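PDB 4YOD: thioredoxin-like protein from Bacteroides caccae ATCC 43185, which probably acts as a thiol-disulfide oxidoreductase through a thioredoxin-fold domain that is joined to an N-terminal helical region of unknown function. Local coordinates for residues C64-N68 with M111-F116; L104-N108 with D253-I257; Y117-E122 with R141-A145; I201-L205 with L283-Q287. All coordinates share one frame. Residue numbers count along the deposited sequence, not the author numbering.

Contact 1 (C64-N68 with M111-F116); sequences CDILN and MRNEEF
This is helix-end packing in the all-helical N-terminal part: the C-terminal part of helix 53-66 and the residues that follow meet the N-cap and first turn of helix 114-125. CA atoms come closest at C64 and M111, 7.7 Å apart. Along 64-68 the backbone keeps helical angles, and N68 N bonds to D65 O at 3.3 Å. C64 (m) points toward the partner and sets its CB 3.6 Å from CE of M111, a selenomethionine residue with rotamers m, t and p. D65 starts away, yet its m side chain returns so that OD1 lies 3.3 Å from the same M111 CE. L67 (m, t) packs on the ring of F116: its CB makes an off-centre CH-pi contact, 4.2 Å from the ring centroid and 29° off the normal. F116, at chi1 m, is the most covered residue here, and L72 and I79 of helix 72-85 touch it too. N68 (m) sends ND2 back to D65 O in a weak 3.4 Å bond. Across from it, N113 is extended (phi/psi -160/107), chi1 t, and caps the helix: OD1 accepts weak bonds from E115 N (3.0 Å) and F116 N (3.4 Å). Its ND2 stays 4.3 Å from N68 OD1, and one water spans the gap, donating to N68 OD1 at 2.7 Å and accepting from N113 ND2 at 2.8 Å.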
loop_
_atom_site.group_PDB
_atom_site.type_symbol
_atom_site.label_atom_id
_atom_site.label_comp_id
_atom_site.label_asym_id
_atom_site.label_seq_id
_atom_site.Cartn_x
_atom_site.Cartn_y
_atom_site.Cartn_z
ATOM N N CYS A 64 -5.557 9.483 10.675
ATOM C CA CYS A 64 -4.627 8.753 9.798
ATOM C C CYS A 64 -3.253 9.469 9.738
ATOM O O CYS A 64 -2.231 8.788 9.669
ATOM C CB CYS A 64 -5.220 8.561 8.405
ATOM S SG CYS A 64 -6.731 7.555 8.376
ATOM N N ASP A 65 -3.235 10.819 9.799
ATOM C CA ASP A 65 -2.002 11.612 9.771
ATOM C C ASP A 65 -1.147 11.415 11.045
ATOM O O ASP A 65 0.070 11.228 10.944
ATOM C CB ASP A 65 -2.324 13.112 9.584
ATOM C CG ASP A 65 -2.419 13.579 8.139
ATOM O OD1 ASP A 65 -1.726 12.989 7.274
ATOM O OD2 ASP A 65 -3.137 14.574 7.880
ATOM N N ILE A 66 -1.775 11.463 12.246
ATOM C CA ILE A 66 -1.031 11.322 13.515
ATOM C C ILE A 66 -0.524 9.880 13.733
ATOM O O ILE A 66 0.456 9.693 14.455
ATOM C CB ILE A 66 -1.780 11.863 14.759
ATOM C CG1 ILE A 66 -3.080 11.090 15.049
ATOM C CG2 ILE A 66 -2.016 13.377 14.640
ATOM C CD1 ILE A 66 -3.463 11.048 16.469
ATOM N N LEU A 67 -1.130 8.876 13.053
ATOM C CA LEU A 67 -0.690 7.478 13.116
ATOM C C LEU A 67 0.718 7.288 12.537
ATOM O O LEU A 67 1.407 6.327 12.892
ATOM C CB LEU A 67 -1.671 6.554 12.388
ATOM C CG LEU A 67 -3.035 6.349 13.047
ATOM C CD1 LEU A 67 -3.953 5.594 12.117
ATOM C CD2 LEU A 67 -2.917 5.677 14.416
ATOM N N ASN A 68 1.164 8.221 11.690
ATOM C CA ASN A 68 2.514 8.172 11.111
ATOM C C ASN A 68 3.613 8.576 12.103
ATOM O O ASN A 68 4.789 8.351 11.812
ATOM C CB ASN A 68 2.598 9.106 9.894
ATOM C CG ASN A 68 1.837 8.627 8.690
ATOM O OD1 ASN A 68 2.100 7.560 8.148
ATOM N ND2 ASN A 68 0.920 9.439 8.207
HETATM N N MSE A 111 -2.952 9.077 0.958
HETATM C CA MSE A 111 -2.774 8.618 2.340
HETATM C C MSE A 111 -2.773 7.085 2.446
HETATM O O MSE A 111 -2.708 6.547 3.558
HETATM C CB MSE A 111 -3.899 9.167 3.211
HETATM C CG MSE A 111 -3.964 10.665 3.245
HETATM SE SE MSE A 111 -5.257 11.040 4.571
HETATM C CE MSE A 111 -4.118 11.051 6.122
ATOM N N ARG A 112 -2.880 6.392 1.304
ATOM C CA ARG A 112 -2.901 4.932 1.225
ATOM C C ARG A 112 -1.725 4.307 2.001
ATOM O O ARG A 112 -0.583 4.770 1.885
ATOM C CB ARG A 112 -2.915 4.451 -0.241
ATOM C CG ARG A 112 -1.643 4.748 -1.049
ATOM C CD ARG A 112 -1.843 4.599 -2.551
ATOM N NE ARG A 112 -0.634 4.984 -3.291
ATOM C CZ ARG A 112 -0.385 6.207 -3.752
ATOM N NH1 ARG A 112 -1.261 7.187 -3.565
ATOM N NH2 ARG A 112 0.746 6.462 -4.399
ATOM N N ASN A 113 -2.027 3.294 2.833
ATOM C CA ASN A 113 -1.038 2.598 3.648
ATOM C C ASN A 113 -1.607 1.258 4.039
ATOM O O ASN A 113 -2.486 1.160 4.897
ATOM C CB ASN A 113 -0.623 3.421 4.885
ATOM C CG ASN A 113 0.532 2.846 5.670
ATOM O OD1 ASN A 113 0.808 1.645 5.668
ATOM N ND2 ASN A 113 1.226 3.699 6.384
ATOM N N GLU A 114 -1.091 0.219 3.420
ATOM C CA GLU A 114 -1.570 -1.136 3.636
ATOM C C GLU A 114 -1.282 -1.623 5.048
ATOM O O GLU A 114 -2.081 -2.387 5.582
ATOM C CB GLU A 114 -0.962 -2.061 2.611
ATOM C CG GLU A 114 -1.510 -3.460 2.650
ATOM C CD GLU A 114 -0.840 -4.345 1.625
ATOM O OE1 GLU A 114 -1.245 -4.259 0.444
ATOM O OE2 GLU A 114 0.094 -5.102 1.993
ATOM N N GLU A 115 -0.185 -1.169 5.663
ATOM C CA GLU A 115 0.116 -1.550 7.047
ATOM C C GLU A 115 -0.905 -0.918 8.039
ATOM O O GLU A 115 -1.104 -1.459 9.121
ATOM C CB GLU A 115 1.554 -1.202 7.431
ATOM C CG GLU A 115 2.601 -2.161 6.844
ATOM C CD GLU A 115 2.435 -3.644 7.132
ATOM O OE1 GLU A 115 2.240 -4.012 8.314
ATOM O OE2 GLU A 115 2.538 -4.445 6.174
ATOM N N PHE A 116 -1.586 0.179 7.657
ATOM C CA PHE A 116 -2.629 0.721 8.529
ATOM C C PHE A 116 -3.977 0.072 8.195
ATOM O O PHE A 116 -4.835 -0.042 9.060
ATOM C CB PHE A 116 -2.723 2.254 8.405
ATOM C CG PHE A 116 -1.570 3.121 8.872
ATOM C CD1 PHE A 116 -0.544 2.594 9.654
ATOM C CD2 PHE A 116 -1.544 4.483 8.584
ATOM C CE1 PHE A 116 0.511 3.406 10.091
ATOM C CE2 PHE A 116 -0.487 5.292 9.027
ATOM C CZ PHE A 116 0.534 4.741 9.763
HETATM O O HOH W 1 0.606 6.446 6.147
#

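Contact 2 (L104-N108 with D253-I257); sequences LYDPN and DLKAI
A lysine lies over a tyrosine ring while its ammonium is held by an aspartate of its own loop. This is a cation-pi contact across the seam between the helical region and the thioredoxin fold: 104-108 runs off the end of helix 90-105, whereas the loop 253-257 leads into strand 259-263. K255 (p, t, t, m) extends toward Y105, whose chi1 is t. Its CE sits over the ring face, 3.7 Å from the centroid and 13° off the normal; NZ is off-centre, 4.4 Å from the centroid at 28°. The same CE lies 3.4 Å from Y105 O. Each segment is shaped by an Asx turn: D106 OD1 accepts from N108 N at 3.0 Å, and D253 OD1 from K255 N at 3.1 Å. With its other oxygen, OD2, D253 forms a 2.8 Å salt bridge to K255 NZ, holding the ammonium off-centre above the ring. The far side of the joint is apolar. P107 and A256 bring their CA atoms to 5.8 Å, P107 CG lies 3.7 Å from K255 CG, and P107 CB meets A256 CB at 3.6 Å.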
loop_
_atom_site.group_PDB
_atom_site.type_symbol
_atom_site.label_atom_id
_atom_site.label_comp_id
_atom_site.label_asym_id
_atom_site.label_seq_id
_atom_site.Cartn_x
_atom_site.Cartn_y
_atom_site.Cartn_z
ATOM N N LEU A 104 -7.118 4.647 3.282
ATOM C CA LEU A 104 -5.958 3.779 3.477
ATOM C C LEU A 104 -5.818 2.687 2.437
ATOM O O LEU A 104 -4.720 2.132 2.337
ATOM C CB LEU A 104 -5.970 3.137 4.887
ATOM C CG LEU A 104 -6.098 4.068 6.087
ATOM C CD1 LEU A 104 -6.478 3.275 7.342
ATOM C CD2 LEU A 104 -4.833 4.902 6.289
ATOM N N TYR A 105 -6.866 2.370 1.668
ATOM C CA TYR A 105 -6.777 1.285 0.663
ATOM C C TYR A 105 -6.808 1.775 -0.784
ATOM O O TYR A 105 -6.028 1.273 -1.602
ATOM C CB TYR A 105 -7.918 0.247 0.854
ATOM C CG TYR A 105 -7.714 -1.064 0.112
ATOM C CD1 TYR A 105 -6.656 -1.917 0.432
ATOM C CD2 TYR A 105 -8.604 -1.478 -0.874
ATOM C CE1 TYR A 105 -6.519 -3.166 -0.175
ATOM C CE2 TYR A 105 -8.435 -2.697 -1.541
ATOM C CZ TYR A 105 -7.404 -3.550 -1.169
ATOM O OH TYR A 105 -7.239 -4.777 -1.782
ATOM N N ASP A 106 -7.772 2.661 -1.119
ATOM C CA ASP A 106 -7.983 3.208 -2.463
ATOM C C ASP A 106 -6.642 3.650 -3.099
ATOM O O ASP A 106 -5.917 4.441 -2.485
ATOM C CB ASP A 106 -8.977 4.396 -2.413
ATOM C CG ASP A 106 -9.559 4.848 -3.750
ATOM O OD1 ASP A 106 -8.828 4.819 -4.763
ATOM O OD2 ASP A 106 -10.715 5.313 -3.765
ATOM N N PRO A 107 -6.294 3.118 -4.307
ATOM C CA PRO A 107 -5.013 3.497 -4.949
ATOM C C PRO A 107 -4.905 4.982 -5.284
ATOM O O PRO A 107 -3.793 5.514 -5.404
ATOM C CB PRO A 107 -5.000 2.674 -6.239
ATOM C CG PRO A 107 -5.988 1.589 -6.027
ATOM C CD PRO A 107 -7.041 2.150 -5.134
ATOM N N ASN A 108 -6.059 5.647 -5.454
ATOM C CA ASN A 108 -6.113 7.074 -5.752
ATOM C C ASN A 108 -5.883 7.933 -4.497
ATOM O O ASN A 108 -5.691 9.130 -4.640
ATOM C CB ASN A 108 -7.449 7.434 -6.414
ATOM C CG ASN A 108 -7.601 6.853 -7.805
ATOM O OD1 ASN A 108 -6.634 6.714 -8.562
ATOM N ND2 ASN A 108 -8.826 6.527 -8.183
ATOM N N ASP A 253 -1.255 -7.926 -6.287
ATOM C CA ASP A 253 -2.441 -7.063 -6.252
ATOM C C ASP A 253 -2.309 -6.072 -7.401
ATOM O O ASP A 253 -1.368 -5.277 -7.440
ATOM C CB ASP A 253 -2.601 -6.350 -4.883
ATOM C CG ASP A 253 -3.844 -5.466 -4.736
ATOM O OD1 ASP A 253 -4.575 -5.272 -5.753
ATOM O OD2 ASP A 253 -4.099 -4.989 -3.613
ATOM N N LEU A 254 -3.196 -6.176 -8.367
ATOM C CA LEU A 254 -3.115 -5.323 -9.555
ATOM C C LEU A 254 -4.143 -4.168 -9.575
ATOM O O LEU A 254 -4.412 -3.639 -10.652
ATOM C CB LEU A 254 -3.317 -6.196 -10.809
ATOM C CG LEU A 254 -2.376 -7.394 -11.016
ATOM C CD1 LEU A 254 -2.812 -8.213 -12.237
ATOM C CD2 LEU A 254 -0.931 -6.958 -11.152
ATOM N N LYS A 255 -4.699 -3.766 -8.414
ATOM C CA LYS A 255 -5.738 -2.706 -8.356
ATOM C C LYS A 255 -5.184 -1.325 -8.799
ATOM O O LYS A 255 -5.955 -0.431 -9.171
ATOM C CB LYS A 255 -6.371 -2.618 -6.957
ATOM C CG LYS A 255 -5.441 -2.104 -5.853
ATOM C CD LYS A 255 -6.122 -2.152 -4.489
ATOM C CE LYS A 255 -5.307 -1.505 -3.398
ATOM N NZ LYS A 255 -4.044 -2.235 -3.135
ATOM N N ALA A 256 -3.858 -1.176 -8.755
ATOM C CA ALA A 256 -3.136 0.024 -9.168
ATOM C C ALA A 256 -2.040 -0.338 -10.155
ATOM O O ALA A 256 -1.086 -1.028 -9.793
ATOM C CB ALA A 256 -2.530 0.724 -7.953
ATOM N N ILE A 257 -2.189 0.101 -11.409
ATOM C CA ILE A 257 -1.171 -0.090 -12.442
ATOM C C ILE A 257 -0.927 1.312 -13.015
ATOM O O ILE A 257 -1.889 1.988 -13.378
ATOM C CB ILE A 257 -1.498 -1.187 -13.496
ATOM C CG1 ILE A 257 -1.451 -2.600 -12.842
ATOM C CG2 ILE A 257 -0.522 -1.114 -14.685
ATOM C CD1 ILE A 257 -1.999 -3.762 -13.723
#

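Contact 3 (Y117-E122 with R141-A145); sequences YIPVLE and RLELA
Helices 114-125 and 132-146 follow one another in the chain and pack as an antiparallel alpha-hairpin. Over 117-122 and 141-145 the axes approach to 9.9 Å, with 142° between their N-to-C directions (signed crossing angle -142°). L121 and L142 mark the register, their CA atoms 6.0 Å apart. The first helix is kinked at P119, whose nitrogen cannot donate to the preceding turn; the bonds L121 N to Y117 O (3.0 Å) and E122 N to I118 O (2.9 Å) carry the helix onward.

The chief bump is L142 (t, p), which settles into the hollow walled by I118, L121 and E122: CD1 is 3.9 Å from I118 CG2, CD2 is 3.9 Å from E122 CG, and CB is 4.1 Å from L121 CB. In return L121 (m, t) presses CD1 against the opposing backbone, 3.8 Å from R141 C and 3.7 Å from L142 N. A turn further on, A145 is small enough to bring its CB within 3.9 Å of I118 CG1.

At the other edge Y117 (t) and R141, extended along t, t after an m chi1, join ends: R141 NH1 donates to Y117 OH at 3.1 Å. That NH1 also forms a salt bridge with D101 of helix 90-105. The interface is thus leucine-and-isoleucine packing bordered by one directional polar link, whose arginine charge is balanced on a third helix.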
loop_
_atom_site.group_PDB
_atom_site.type_symbol
_atom_site.label_atom_id
_atom_site.label_comp_id
_atom_site.label_asym_id
_atom_site.label_seq_id
_atom_site.Cartn_x
_atom_site.Cartn_y
_atom_site.Cartn_z
ATOM N N TYR A 117 -4.179 -0.352 6.934
ATOM C CA TYR A 117 -5.437 -0.965 6.536
ATOM C C TYR A 117 -5.570 -2.430 7.019
ATOM O O TYR A 117 -6.685 -2.849 7.342
ATOM C CB TYR A 117 -5.622 -0.868 5.015
ATOM C CG TYR A 117 -7.023 -1.211 4.571
ATOM C CD1 TYR A 117 -8.128 -0.520 5.076
ATOM C CD2 TYR A 117 -7.250 -2.216 3.644
ATOM C CE1 TYR A 117 -9.423 -0.855 4.691
ATOM C CE2 TYR A 117 -8.536 -2.503 3.192
ATOM C CZ TYR A 117 -9.620 -1.821 3.717
ATOM O OH TYR A 117 -10.880 -2.204 3.318
ATOM N N ILE A 118 -4.456 -3.204 7.078
ATOM C CA ILE A 118 -4.469 -4.610 7.546
ATOM C C ILE A 118 -5.157 -4.745 8.951
ATOM O O ILE A 118 -6.100 -5.544 9.008
ATOM C CB ILE A 118 -3.063 -5.244 7.486
ATOM C CG1 ILE A 118 -2.723 -5.600 6.000
ATOM C CG2 ILE A 118 -2.935 -6.485 8.397
ATOM C CD1 ILE A 118 -1.204 -5.784 5.708
ATOM N N PRO A 119 -4.830 -3.964 10.041
ATOM C CA PRO A 119 -5.609 -4.105 11.301
ATOM C C PRO A 119 -7.111 -3.780 11.132
ATOM O O PRO A 119 -7.919 -4.382 11.835
ATOM C CB PRO A 119 -4.932 -3.128 12.276
ATOM C CG PRO A 119 -4.110 -2.219 11.440
ATOM C CD PRO A 119 -3.722 -2.999 10.208
ATOM N N VAL A 120 -7.498 -2.875 10.197
ATOM C CA VAL A 120 -8.936 -2.622 9.913
ATOM C C VAL A 120 -9.587 -3.933 9.381
ATOM O O VAL A 120 -10.649 -4.309 9.853
ATOM C CB VAL A 120 -9.204 -1.450 8.933
ATOM C CG1 VAL A 120 -10.708 -1.220 8.752
ATOM C CG2 VAL A 120 -8.515 -0.159 9.393
ATOM N N LEU A 121 -8.931 -4.607 8.407
ATOM C CA LEU A 121 -9.413 -5.853 7.791
ATOM C C LEU A 121 -9.514 -6.956 8.801
ATOM O O LEU A 121 -10.466 -7.732 8.748
ATOM C CB LEU A 121 -8.481 -6.280 6.642
ATOM C CG LEU A 121 -8.495 -5.399 5.397
ATOM C CD1 LEU A 121 -7.406 -5.818 4.432
ATOM C CD2 LEU A 121 -9.885 -5.392 4.723
ATOM N N GLU A 122 -8.532 -7.023 9.746
ATOM C CA GLU A 122 -8.495 -8.020 10.826
ATOM C C GLU A 122 -9.684 -7.797 11.773
ATOM O O GLU A 122 -10.345 -8.759 12.194
ATOM C CB GLU A 122 -7.152 -7.949 11.585
ATOM C CG GLU A 122 -5.961 -8.493 10.773
ATOM C CD GLU A 122 -4.579 -8.362 11.401
ATOM O OE1 GLU A 122 -4.367 -7.443 12.229
ATOM O OE2 GLU A 122 -3.690 -9.165 11.036
ATOM N N ARG A 141 -9.478 -9.426 0.857
ATOM C CA ARG A 141 -8.486 -8.337 0.846
ATOM C C ARG A 141 -7.333 -8.631 1.822
ATOM O O ARG A 141 -6.181 -8.382 1.483
ATOM C CB ARG A 141 -9.155 -7.000 1.220
ATOM C CG ARG A 141 -9.939 -6.408 0.071
ATOM C CD ARG A 141 -10.627 -5.121 0.480
ATOM N NE ARG A 141 -11.249 -4.502 -0.688
ATOM C CZ ARG A 141 -11.812 -3.303 -0.689
ATOM N NH1 ARG A 141 -11.850 -2.579 0.422
ATOM N NH2 ARG A 141 -12.320 -2.805 -1.809
ATOM N N LEU A 142 -7.647 -9.225 2.992
ATOM C CA LEU A 142 -6.654 -9.576 4.026
ATOM C C LEU A 142 -5.702 -10.666 3.504
ATOM O O LEU A 142 -4.484 -10.512 3.647
ATOM C CB LEU A 142 -7.336 -9.987 5.347
ATOM C CG LEU A 142 -6.421 -10.248 6.580
ATOM C CD1 LEU A 142 -5.481 -9.052 6.880
ATOM C CD2 LEU A 142 -7.246 -10.609 7.794
ATOM N N GLU A 143 -6.243 -11.687 2.807
ATOM C CA GLU A 143 -5.424 -12.748 2.190
ATOM C C GLU A 143 -4.483 -12.169 1.120
ATOM O O GLU A 143 -3.295 -12.507 1.074
ATOM C CB GLU A 143 -6.326 -13.812 1.544
ATOM C CG GLU A 143 -6.759 -14.908 2.486
ATOM C CD GLU A 143 -6.857 -16.241 1.766
ATOM O OE1 GLU A 143 -5.797 -16.854 1.498
ATOM O OE2 GLU A 143 -7.990 -16.645 1.418
ATOM N N LEU A 144 -5.023 -11.308 0.248
ATOM C CA LEU A 144 -4.235 -10.688 -0.813
ATOM C C LEU A 144 -3.172 -9.710 -0.234
ATOM O O LEU A 144 -2.057 -9.682 -0.754
ATOM C CB LEU A 144 -5.151 -9.985 -1.821
ATOM C CG LEU A 144 -4.486 -9.213 -2.967
ATOM C CD1 LEU A 144 -3.574 -10.145 -3.840
ATOM C CD2 LEU A 144 -5.542 -8.529 -3.818
ATOM N N ALA A 145 -3.490 -8.975 0.861
ATOM C CA ALA A 145 -2.555 -8.033 1.503
ATOM C C ALA A 145 -1.333 -8.755 2.142
ATOM O O ALA A 145 -0.288 -8.139 2.315
ATOM C CB ALA A 145 -3.279 -7.199 2.539
#

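Contact 4 (I201-L205 with L283-Q287); sequences IISQL and LMIHQ
I201, L283 and the C-terminal residue Q287 carry most of the buried surface where helix 200-207 lies beside the end of helix 276-286. I201 (t, p) points toward the other segment and touches three of its residues: CG1 is 3.9 Å from L283 CB, CB is 4.0 Å from M284 CG (a selenomethionine), and CD1 is 3.7 Å from Q287 CG. The CA atoms pair as I201 with M284 at 6.4 Å and L205 with Q287 at 7.8 Å. L283 (m, t) is the reciprocal bump, reaching between two side chains of the first helix: its CD1 meets I202 CD1 at 3.7 Å and its CD2 meets L205 CD1 at 4.0 Å. Underneath, I202 rests on L178 and L283 on Y176, both of strand 176-181. The two helices therefore cover the same face of the mixed sheet, as the helical connection after the first strand and the C-terminal helix do in the thioredoxin fold. Q287 is poorly ordered and leaves the helix with a positive phi of 53°, its N still weakly bonded to L283 O at 2.8 Å. As modelled, its CG lies 4.1 Å from L205 CD2. Q204 (t, t) borders the same edge on the first helix, and its NE2 is hydrogen-bonded to OE2 of E208, just past the end of helix 200-207.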
loop_
_atom_site.group_PDB
_atom_site.type_symbol
_atom_site.label_atom_id
_atom_site.label_comp_id
_atom_site.label_asym_id
_atom_site.label_seq_id
_atom_site.Cartn_x
_atom_site.Cartn_y
_atom_site.Cartn_z
ATOM N N ILE A 201 20.508 7.644 -9.144
ATOM C CA ILE A 201 20.887 6.444 -8.385
ATOM C C ILE A 201 20.480 5.135 -9.136
ATOM O O ILE A 201 21.232 4.159 -9.067
ATOM C CB ILE A 201 20.350 6.463 -6.912
ATOM C CG1 ILE A 201 21.063 5.419 -6.017
ATOM C CG2 ILE A 201 18.808 6.332 -6.820
ATOM C CD1 ILE A 201 22.637 5.575 -5.934
ATOM N N ILE A 202 19.329 5.133 -9.863
ATOM C CA ILE A 202 18.820 3.979 -10.628
ATOM C C ILE A 202 19.838 3.590 -11.719
ATOM O O ILE A 202 20.322 2.460 -11.734
ATOM C CB ILE A 202 17.413 4.274 -11.242
ATOM C CG1 ILE A 202 16.377 4.745 -10.174
ATOM C CG2 ILE A 202 16.886 3.091 -12.072
ATOM C CD1 ILE A 202 15.816 3.747 -9.174
ATOM N N SER A 203 20.172 4.554 -12.599
ATOM C CA SER A 203 21.126 4.420 -13.704
ATOM C C SER A 203 22.500 3.955 -13.205
ATOM O O SER A 203 23.113 3.096 -13.839
ATOM C CB SER A 203 21.265 5.747 -14.451
ATOM O OG SER A 203 20.033 6.448 -14.514
ATOM N N GLN A 204 22.956 4.498 -12.054
ATOM C CA GLN A 204 24.246 4.184 -11.434
ATOM C C GLN A 204 24.298 2.745 -10.948
ATOM O O GLN A 204 25.246 2.044 -11.289
ATOM C CB GLN A 204 24.530 5.152 -10.269
ATOM C CG GLN A 204 25.841 4.910 -9.516
ATOM C CD GLN A 204 25.853 5.523 -8.125
ATOM O OE1 GLN A 204 25.267 6.589 -7.862
ATOM N NE2 GLN A 204 26.557 4.874 -7.204
ATOM N N LEU A 205 23.285 2.299 -10.163
ATOM C CA LEU A 205 23.258 0.943 -9.618
ATOM C C LEU A 205 22.986 -0.104 -10.708
ATOM O O LEU A 205 23.429 -1.247 -10.556
ATOM C CB LEU A 205 22.232 0.824 -8.466
ATOM C CG LEU A 205 22.450 1.737 -7.233
ATOM C CD1 LEU A 205 21.274 1.622 -6.260
ATOM C CD2 LEU A 205 23.764 1.419 -6.507
ATOM N N LEU A 283 17.228 3.984 -2.058
ATOM C CA LEU A 283 18.478 3.545 -2.685
ATOM C C LEU A 283 19.608 4.533 -2.406
ATOM O O LEU A 283 20.755 4.113 -2.263
ATOM C CB LEU A 283 18.285 3.354 -4.191
ATOM C CG LEU A 283 17.398 2.157 -4.595
ATOM C CD1 LEU A 283 17.136 2.186 -6.069
ATOM C CD2 LEU A 283 18.019 0.808 -4.166
HETATM N N MSE A 284 19.286 5.837 -2.295
HETATM C CA MSE A 284 20.302 6.851 -2.008
HETATM C C MSE A 284 20.853 6.672 -0.595
HETATM O O MSE A 284 22.049 6.864 -0.377
HETATM C CB MSE A 284 19.735 8.257 -2.188
HETATM C CG MSE A 284 19.633 8.671 -3.643
HETATM SE SE MSE A 284 18.709 10.372 -3.858
HETATM C CE MSE A 284 20.073 11.555 -3.226
ATOM N N ILE A 285 19.984 6.279 0.352
ATOM C CA ILE A 285 20.363 6.089 1.753
ATOM C C ILE A 285 21.148 4.778 1.961
ATOM O O ILE A 285 22.123 4.777 2.715
ATOM C CB ILE A 285 19.113 6.163 2.672
ATOM C CG1 ILE A 285 18.461 7.565 2.613
ATOM C CG2 ILE A 285 19.447 5.802 4.123
ATOM C CD1 ILE A 285 16.894 7.554 2.852
ATOM N N HIS A 286 20.741 3.688 1.291
ATOM C CA HIS A 286 21.330 2.366 1.500
ATOM C C HIS A 286 22.429 2.011 0.506
ATOM O O HIS A 286 23.493 1.593 0.958
ATOM C CB HIS A 286 20.231 1.305 1.516
ATOM C CG HIS A 286 19.274 1.530 2.637
ATOM N ND1 HIS A 286 18.148 2.310 2.473
ATOM C CD2 HIS A 286 19.359 1.155 3.930
ATOM C CE1 HIS A 286 17.563 2.359 3.658
ATOM N NE2 HIS A 286 18.255 1.679 4.567
ATOM N N GLN A 287 22.199 2.178 -0.819
ATOM C CA GLN A 287 23.171 1.935 -1.904
ATOM C C GLN A 287 23.794 0.533 -1.827
ATOM O O GLN A 287 24.486 0.100 -2.749
ATOM C CB GLN A 287 24.276 3.016 -1.895
ATOM C CG GLN A 287 24.404 3.770 -3.208
ATOM C CD GLN A 287 25.206 5.042 -3.080
ATOM O OE1 GLN A 287 24.852 5.963 -2.333
ATOM N NE2 GLN A 287 26.274 5.148 -3.855
#

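Contacts 1, 2 and 3 form one connected patch, their centres 13 to 14 Å apart. Contacts 1 and 3 share helix 114-125, and contact 2 joins on through the end of helix 90-105: N113 N lies 3.0 Å from L104 O, a probable hydrogen bond, and the Y105 and Y117 rings meet. Contact 3 lies in sequence between the two halves of contact 2; contact 2, in turn, ties the helical region to the thioredoxin fold. Contact 4 is remote, its centre 26 Å from those of contacts 1 and 2 and 32 Å from that of contact 3, and packs helices within the thioredoxin fold alone. The chain thus builds two parts, with contact 2 among the contacts that join them.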